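Local coordinates for protein NS6 protease (Murine norovirus 1, PDB 4ASH) that is a trypsin-like calicivirus cysteine protease that probably cleaves the viral polyprotein into its mature proteins, at residues 71-76 and 153-158; 85-90 and 143-148. The protein carries 1 engineered substitution. All coordinates share one frame; numbering follows the deposited sequence.

In the fold
Both contacts belong to the mixed, curled sheet of this trypsin-like fold, and neighbouring strands 144-149 and 152-162 tie them together: Ile-156 N probably bonds to Tyr-145 O, and Val-154 N to Tyr-147 O. Contact 2, residues 85-90 with 143-148, is almost wholly buried. It is an antiparallel pairing with three backbone bonds, a sulfur acceptor and a tyrosine ring with a valine methyl over one face. Contact 1, residues 71-76 with 153-158, is only partly buried. There a short, weakly bonded strand joins the sheet in parallel through two backbone bonds, with a bridging water and a charged glutamate beside its aliphatic contacts. Their centres lie about 10 Å apart.

Contact 1: residues 71-76 and 153-158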
ATOM      1  N   PRO A  71     -10.056  -3.187 -14.014  1.00 25.06           N
ATOM      2  CA  PRO A  71     -11.252  -2.604 -13.401  1.00 25.45           C
ATOM      3  C   PRO A  71     -10.912  -1.885 -12.097  1.00 21.53           C
ATOM      4  O   PRO A  71      -9.985  -2.276 -11.379  1.00 22.77           O
ATOM      5  CB  PRO A  71     -12.120  -3.829 -13.115  1.00 29.24           C
ATOM      6  CG  PRO A  71     -11.141  -4.926 -12.897  1.00 32.08           C
ATOM      7  CD  PRO A  71      -9.990  -4.647 -13.840  1.00 27.61           C
ATOM      8  N   ALA A  72     -11.657  -0.831 -11.786  1.00 20.61           N
ATOM      9  CA  ALA A  72     -11.453  -0.113 -10.522  1.00 19.87           C
ATOM     10  C   ALA A  72     -11.755  -1.004  -9.329  1.00 22.54           C
ATOM     11  O   ALA A  72     -12.698  -1.804  -9.366  1.00 23.49           O
ATOM     12  CB  ALA A  72     -12.336   1.133 -10.466  1.00 23.20           C
ATOM     13  N   MET A  73     -10.955  -0.832  -8.274  1.00 18.34           N
ATOM     14  CA  MET A  73     -11.126  -1.513  -6.987  1.00 18.54           C
ATOM     15  C   MET A  73     -11.409  -0.491  -5.918  1.00 18.52           C
ATOM     16  O   MET A  73     -11.095   0.692  -6.076  1.00 24.51           O
ATOM     17  CB  MET A  73      -9.831  -2.222  -6.587  1.00 22.76           C
ATOM     18  CG  MET A  73      -9.645  -3.582  -7.177  1.00 29.47           C
ATOM     19  SD  MET A  73      -8.006  -4.179  -6.711  1.00 27.43           S
ATOM     20  CE  MET A  73      -8.122  -4.310  -4.936  1.00 21.61           C
ATOM     21  N   VAL A  74     -12.022  -0.944  -4.830  1.00 19.38           N
ATOM     22  CA  VAL A  74     -12.258  -0.103  -3.674  1.00 20.49           C
ATOM     23  C   VAL A  74     -10.952   0.133  -2.917  1.00 18.46           C
ATOM     24  O   VAL A  74     -10.215  -0.809  -2.637  1.00 19.74           O
ATOM     25  CB  VAL A  74     -13.247  -0.787  -2.723  1.00 18.44           C
ATOM     26  CG1 VAL A  74     -13.321  -0.056  -1.401  1.00 20.05           C
ATOM     27  CG2 VAL A  74     -14.625  -0.858  -3.366  1.00 23.98           C
ATOM     28  N   LEU A  75     -10.670   1.395  -2.609  1.00 20.89           N
ATOM     29  CA  LEU A  75      -9.594   1.737  -1.680  1.00 20.85           C
ATOM     30  C   LEU A  75     -10.217   2.166  -0.354  1.00 22.47           C
ATOM     31  O   LEU A  75     -10.968   3.146  -0.298  1.00 22.15           O
ATOM     32  CB  LEU A  75      -8.735   2.870  -2.250  1.00 24.80           C
ATOM     33  CG  LEU A  75      -7.702   3.516  -1.323  1.00 24.56           C
ATOM     34  CD1 LEU A  75      -6.660   2.501  -0.882  1.00 23.62           C
ATOM     35  CD2 LEU A  75      -7.045   4.701  -2.012  1.00 26.69           C
ATOM     36  N   GLU A  76      -9.917   1.412   0.702  1.00 19.80           N
ATOM     37  CA  GLU A  76     -10.367   1.742   2.053  1.00 19.62           C
ATOM     38  C   GLU A  76      -9.256   2.384   2.869  1.00 21.02           C
ATOM     39  O   GLU A  76      -8.086   2.228   2.559  1.00 21.89           O
ATOM     40  CB  GLU A  76     -10.875   0.483   2.756  1.00 20.20           C
ATOM     41  CG  GLU A  76     -12.300   0.115   2.338  1.00 29.78           C
ATOM     42  CD  GLU A  76     -12.857  -1.075   3.103  1.00 49.48           C
ATOM     43  OE1 GLU A  76     -12.107  -1.693   3.893  1.00 50.71           O
ATOM     44  OE2 GLU A  76     -14.050  -1.393   2.913  1.00 54.83           O
ATOM     45  N   TRP A 153     -12.601  -8.134  -3.525  1.00 41.59           N
ATOM     46  CA  TRP A 153     -11.276  -7.760  -3.025  1.00 36.66           C
ATOM     47  C   TRP A 153     -11.074  -6.247  -2.968  1.00 31.32           C
ATOM     48  O   TRP A 153     -11.348  -5.533  -3.934  1.00 33.91           O
ATOM     49  CB  TRP A 153     -10.179  -8.425  -3.856  1.00 41.75           C
ATOM     50  CG  TRP A 153     -10.120  -9.903  -3.644  1.00 50.56           C
ATOM     51  CD1 TRP A 153     -10.849 -10.855  -4.295  1.00 57.41           C
ATOM     52  CD2 TRP A 153      -9.294 -10.601  -2.702  1.00 48.67           C
ATOM     53  NE1 TRP A 153     -10.524 -12.105  -3.821  1.00 57.77           N
ATOM     54  CE2 TRP A 153      -9.574 -11.977  -2.845  1.00 53.70           C
ATOM     55  CE3 TRP A 153      -8.347 -10.199  -1.756  1.00 41.62           C
ATOM     56  CZ2 TRP A 153      -8.937 -12.949  -2.074  1.00 50.57           C
ATOM     57  CZ3 TRP A 153      -7.717 -11.166  -0.992  1.00 38.69           C
ATOM     58  CH2 TRP A 153      -8.015 -12.526  -1.155  1.00 45.71           C
ATOM     59  N   VAL A 154     -10.610  -5.760  -1.821  1.00 22.96           N
ATOM     60  CA  VAL A 154     -10.436  -4.328  -1.620  1.00 23.11           C
ATOM     61  C   VAL A 154      -9.014  -4.083  -1.143  1.00 22.46           C
ATOM     62  O   VAL A 154      -8.386  -4.976  -0.580  1.00 24.66           O
ATOM     63  CB  VAL A 154     -11.451  -3.750  -0.611  1.00 29.54           C
ATOM     64  CG1 VAL A 154     -12.855  -4.199  -0.968  1.00 26.21           C
ATOM     65  CG2 VAL A 154     -11.114  -4.182   0.775  1.00 27.88           C
ATOM     66  N   VAL A 155      -8.479  -2.905  -1.435  1.00 21.58           N
ATOM     67  CA  VAL A 155      -7.120  -2.588  -1.006  1.00 18.90           C
ATOM     68  C   VAL A 155      -7.204  -1.616   0.167  1.00 20.36           C
ATOM     69  O   VAL A 155      -8.050  -0.716   0.185  1.00 21.70           O
ATOM     70  CB  VAL A 155      -6.216  -2.101  -2.179  1.00 25.07           C
ATOM     71  CG1 VAL A 155      -6.823  -0.930  -2.930  1.00 24.15           C
ATOM     72  CG2 VAL A 155      -4.820  -1.763  -1.694  1.00 21.67           C
ATOM     73  N   ILE A 156      -6.360  -1.831   1.172  1.00 17.51           N
ATOM     74  CA  ILE A 156      -6.474  -1.052   2.404  1.00 16.49           C
ATOM     75  C   ILE A 156      -5.285  -0.160   2.729  1.00 16.02           C
ATOM     76  O   ILE A 156      -5.356   0.682   3.636  1.00 15.51           O
ATOM     77  CB  ILE A 156      -6.780  -1.948   3.613  1.00 19.85           C
ATOM     78  CG1 ILE A 156      -5.604  -2.883   3.906  1.00 18.88           C
ATOM     79  CG2 ILE A 156      -8.072  -2.711   3.383  1.00 22.64           C
ATOM     80  CD1 ILE A 156      -5.750  -3.626   5.236  1.00 21.07           C
ATOM     81  N   GLY A 157      -4.191  -0.333   2.001  1.00 15.61           N
ATOM     82  CA  GLY A 157      -2.997   0.434   2.284  1.00 15.87           C
ATOM     83  C   GLY A 157      -1.801  -0.148   1.559  1.00 15.30           C
ATOM     84  O   GLY A 157      -1.938  -1.109   0.796  1.00 15.07           O
ATOM     85  N   VAL A 158      -0.629   0.431   1.804  1.00 15.48           N
ATOM     86  CA  VAL A 158       0.598  -0.056   1.193  1.00 14.74           C
ATOM     87  C   VAL A 158       1.666  -0.357   2.242  1.00 14.25           C
ATOM     88  O   VAL A 158       1.750   0.300   3.282  1.00 17.23           O
ATOM     89  CB  VAL A 158       1.161   0.940   0.147  1.00 15.14           C
ATOM     90  CG1 VAL A 158       0.175   1.128  -1.020  1.00 16.14           C
ATOM     91  CG2 VAL A 158       1.504   2.276   0.760  1.00 16.73           C
TER
HETATM   92  O   HOH W   1     -13.084  -3.711  -4.871  1.00 27.05           O
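Met-73 is bent at chi3 (64°), and its terminal methyl CE reaches the backbone of strand 153-158, 3.6 Å from Trp-153 O. The same methyl lies 4.0 Å from Val-155 CB. Val-155 holds CG1 between its backbone N and carbonyl carbon (chi1 54°), which brings that methyl to 3.4 Å from Val-74 O and beside Leu-75 CD1. Two backbone bonds fix the parallel register on either side of Leu-75: Val-155 N gives to Val-74 O at 3.0 Å, and Glu-76 N to Val-155 O at 2.9 Å. Before them a water links the strands, donating to Trp-153 O and accepting from Val-74 N. On the other face Val-74 and Val-154 lie side by side, CB to CG1 3.9 Å. Glu-76 OE1 comes within 4.1 Å of Val-154 CG2; its carboxylate is held by Tyr-147 OH and, in a salt bridge, by Lys-149. In this trypsin-like two-barrel fold, the chain coming from the five-stranded sheet here joins the second sheet in parallel: strand 74-75 lines strand 152-162, which also pairs with strand 144-149, while Phe-20 of strand 17-21, in the five-stranded sheet, packs on Met-73 and Val-155.

Contact 2: residues 85-90 and 143-148; sequences ASVLVK and CPYVYK
Cys-143 meets Lys-90 through sulfur: SG, beside its own backbone N (chi1 -69°), accepts a bond from Lys-90 N at 3.6 Å, while its CB rests 3.2 Å from Leu-88 O. Leu-88 is the centre of an inverse gamma turn, closed by a weak bond from Val-89 N to Val-87 O. Pro-144 O takes Leu-88 N at 3.0 Å, and the proline CG packs against Leu-88 CB and CD1, the two side chains crossing at about a right angle. Tyr-145 lies alongside Val-87, whose CG2 sits over the ring centre, 3.6 Å from the centroid and 14° off the normal, a CH-pi contact. The phenol OH bonds to His-159 ND1, as in related 3C-like proteases, where a tyrosine holds the histidine of the S1 pocket, and probably so here. Val-146 exchanges two backbone bonds with Ser-86, Ser-86 N to Val-146 O being 2.8 Å, and turns CG2 onto Leu-88 CD2 at 3.9 Å. Tyr-147 adds its CB against Ala-85 CB. In the C-terminal barrel of the trypsin-like fold, strand 144-149 lies between 84-90 and 152-162; strand 96-111 also pairs with 84-90, and Trp-18 and Phe-20 of strand 17-21 touch Cys-143 and Pro-144, respectively.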
ATOM      1  N   ALA A  85      -5.652 -10.033   6.257  1.00 22.49           N
ATOM      2  CA  ALA A  85      -5.407  -9.459   4.954  1.00 22.06           C
ATOM      3  C   ALA A  85      -4.244 -10.180   4.298  1.00 22.80           C
ATOM      4  O   ALA A  85      -3.652 -11.088   4.877  1.00 21.97           O
ATOM      5  CB  ALA A  85      -5.107  -7.967   5.076  1.00 21.68           C
ATOM      6  N   SER A  86      -3.915  -9.759   3.083  0.60 19.93           N
ATOM      7  CA  SER A  86      -2.802 -10.343   2.354  0.60 20.83           C
ATOM      8  C   SER A  86      -1.914  -9.234   1.809  0.60 18.53           C
ATOM      9  O   SER A  86      -2.408  -8.314   1.154  0.60 18.45           O
ATOM     10  CB  SER A  86      -3.341 -11.201   1.208  0.60 22.76           C
ATOM     11  OG  SER A  86      -2.293 -11.731   0.425  0.60 22.62           O
ATOM     12  N   VAL A  87      -0.612  -9.311   2.078  1.00 16.83           N
ATOM     13  CA  VAL A  87       0.330  -8.383   1.477  1.00 16.41           C
ATOM     14  C   VAL A  87       0.784  -9.013   0.168  1.00 16.33           C
ATOM     15  O   VAL A  87       1.362 -10.102   0.170  1.00 20.99           O
ATOM     16  CB  VAL A  87       1.570  -8.121   2.343  1.00 17.93           C
ATOM     17  CG1 VAL A  87       2.345  -6.956   1.772  1.00 16.92           C
ATOM     18  CG2 VAL A  87       1.169  -7.807   3.784  1.00 21.31           C
ATOM     19  N   LEU A  88       0.501  -8.342  -0.943  1.00 16.08           N
ATOM     20  CA  LEU A  88       0.890  -8.851  -2.256  1.00 16.44           C
ATOM     21  C   LEU A  88       2.312  -8.407  -2.552  1.00 14.98           C
ATOM     22  O   LEU A  88       2.543  -7.408  -3.227  1.00 15.86           O
ATOM     23  CB  LEU A  88      -0.058  -8.327  -3.327  1.00 17.55           C
ATOM     24  CG  LEU A  88      -1.556  -8.539  -3.096  1.00 18.90           C
ATOM     25  CD1 LEU A  88      -2.354  -8.070  -4.328  1.00 19.73           C
ATOM     26  CD2 LEU A  88      -1.869  -9.986  -2.775  1.00 21.27           C
ATOM     27  N   VAL A  89       3.279  -9.129  -1.993  1.00 15.48           N
ATOM     28  CA  VAL A  89       4.684  -8.786  -2.205  1.00 12.49           C
ATOM     29  C   VAL A  89       5.181  -9.319  -3.536  1.00 16.50           C
ATOM     30  O   VAL A  89       5.105 -10.519  -3.794  1.00 19.42           O
ATOM     31  CB  VAL A  89       5.578  -9.372  -1.111  1.00 16.73           C
ATOM     32  CG1 VAL A  89       7.039  -9.141  -1.445  1.00 22.07           C
ATOM     33  CG2 VAL A  89       5.244  -8.751   0.233  1.00 20.09           C
ATOM     34  N   LYS A  90       5.687  -8.429  -4.376  1.00 15.09           N
ATOM     35  CA  LYS A  90       6.502  -8.884  -5.512  1.00 14.35           C
ATOM     36  C   LYS A  90       7.954  -8.659  -5.189  1.00 17.79           C
ATOM     37  O   LYS A  90       8.299  -7.673  -4.547  1.00 19.04           O
ATOM     38  CB  LYS A  90       6.176  -8.100  -6.777  1.00 19.58           C
ATOM     39  CG  LYS A  90       4.996  -8.626  -7.552  1.00 25.76           C
ATOM     40  CD  LYS A  90       5.016  -8.047  -8.966  1.00 22.32           C
ATOM     41  CE  LYS A  90       3.861  -8.569  -9.786  1.00 23.57           C
ATOM     42  NZ  LYS A  90       3.799  -7.865 -11.102  1.00 20.67           N
ATOM     43  N   CYS A 143       4.107  -2.328  -1.804  1.00 14.18           N
ATOM     44  CA  CYS A 143       3.218  -3.437  -2.137  1.00 13.99           C
ATOM     45  C   CYS A 143       1.892  -3.312  -1.377  1.00 13.51           C
ATOM     46  O   CYS A 143       1.860  -2.877  -0.209  1.00 16.20           O
ATOM     47  CB  CYS A 143       3.888  -4.785  -1.877  1.00 13.88           C
ATOM     48  SG  CYS A 143       5.249  -5.139  -3.043  1.00 16.44           S
ATOM     49  N   PRO A 144       0.781  -3.652  -2.036  1.00 13.80           N
ATOM     50  CA  PRO A 144      -0.532  -3.427  -1.417  1.00 14.15           C
ATOM     51  C   PRO A 144      -0.939  -4.463  -0.367  1.00 14.19           C
ATOM     52  O   PRO A 144      -0.559  -5.627  -0.434  1.00 16.06           O
ATOM     53  CB  PRO A 144      -1.478  -3.516  -2.621  1.00 13.54           C
ATOM     54  CG  PRO A 144      -0.815  -4.576  -3.478  1.00 14.78           C
ATOM     55  CD  PRO A 144       0.662  -4.242  -3.384  1.00 16.21           C
ATOM     56  N   TYR A 145      -1.756  -4.018   0.585  1.00 14.49           N
ATOM     57  CA  TYR A 145      -2.441  -4.907   1.504  1.00 16.12           C
ATOM     58  C   TYR A 145      -3.870  -5.010   1.023  1.00 16.25           C
ATOM     59  O   TYR A 145      -4.526  -3.983   0.843  1.00 15.28           O
ATOM     60  CB  TYR A 145      -2.472  -4.288   2.901  1.00 15.25           C
ATOM     61  CG  TYR A 145      -1.182  -4.386   3.687  1.00 15.64           C
ATOM     62  CD1 TYR A 145       0.023  -3.932   3.158  1.00 17.17           C
ATOM     63  CD2 TYR A 145      -1.175  -4.919   4.969  1.00 16.00           C
ATOM     64  CE1 TYR A 145       1.208  -4.010   3.882  1.00 15.40           C
ATOM     65  CE2 TYR A 145       0.003  -5.006   5.707  1.00 17.96           C
ATOM     66  CZ  TYR A 145       1.189  -4.549   5.160  1.00 15.39           C
ATOM     67  OH  TYR A 145       2.366  -4.630   5.883  1.00 17.03           O
ATOM     68  N   VAL A 146      -4.358  -6.228   0.818  1.00 14.90           N
ATOM     69  CA  VAL A 146      -5.710  -6.425   0.305  1.00 19.56           C
ATOM     70  C   VAL A 146      -6.459  -7.446   1.153  1.00 18.46           C
ATOM     71  O   VAL A 146      -5.859  -8.224   1.881  1.00 19.90           O
ATOM     72  CB  VAL A 146      -5.704  -6.902  -1.176  1.00 23.32           C
ATOM     73  CG1 VAL A 146      -4.984  -5.894  -2.067  1.00 18.15           C
ATOM     74  CG2 VAL A 146      -5.056  -8.278  -1.306  1.00 21.10           C
ATOM     75  N   TYR A 147      -7.781  -7.440   1.069  1.00 19.37           N
ATOM     76  CA  TYR A 147      -8.549  -8.519   1.680  1.00 21.82           C
ATOM     77  C   TYR A 147      -9.859  -8.709   0.941  1.00 26.51           C
ATOM     78  O   TYR A 147     -10.290  -7.830   0.192  1.00 26.28           O
ATOM     79  CB  TYR A 147      -8.783  -8.294   3.181  1.00 23.03           C
ATOM     80  CG  TYR A 147      -9.851  -7.283   3.535  1.00 28.30           C
ATOM     81  CD1 TYR A 147      -9.626  -5.920   3.392  1.00 27.38           C
ATOM     82  CD2 TYR A 147     -11.085  -7.695   4.027  1.00 33.17           C
ATOM     83  CE1 TYR A 147     -10.602  -4.993   3.734  1.00 26.97           C
ATOM     84  CE2 TYR A 147     -12.065  -6.775   4.371  1.00 30.98           C
ATOM     85  CZ  TYR A 147     -11.818  -5.426   4.214  1.00 29.89           C
ATOM     86  OH  TYR A 147     -12.792  -4.507   4.555  1.00 37.19           O
ATOM     87  N   LYS A 148     -10.468  -9.876   1.116  1.00 30.24           N
ATOM     88  CA  LYS A 148     -11.764 -10.124   0.506  1.00 37.18           C
ATOM     89  C   LYS A 148     -12.858  -9.662   1.455  1.00 40.95           C
ATOM     90  O   LYS A 148     -13.084 -10.266   2.506  1.00 37.16           O
ATOM     91  CB  LYS A 148     -11.936 -11.602   0.151  1.00 45.04           C
ATOM     92  CG  LYS A 148     -13.187 -11.878  -0.674  1.00 51.51           C
ATOM     93  CD  LYS A 148     -13.398 -13.362  -0.902  1.00 58.72           C
ATOM     94  CE  LYS A 148     -12.263 -13.963  -1.712  1.00 64.40           C
ATOM     95  NZ  LYS A 148     -12.470 -15.418  -1.971  1.00 70.83           N
TER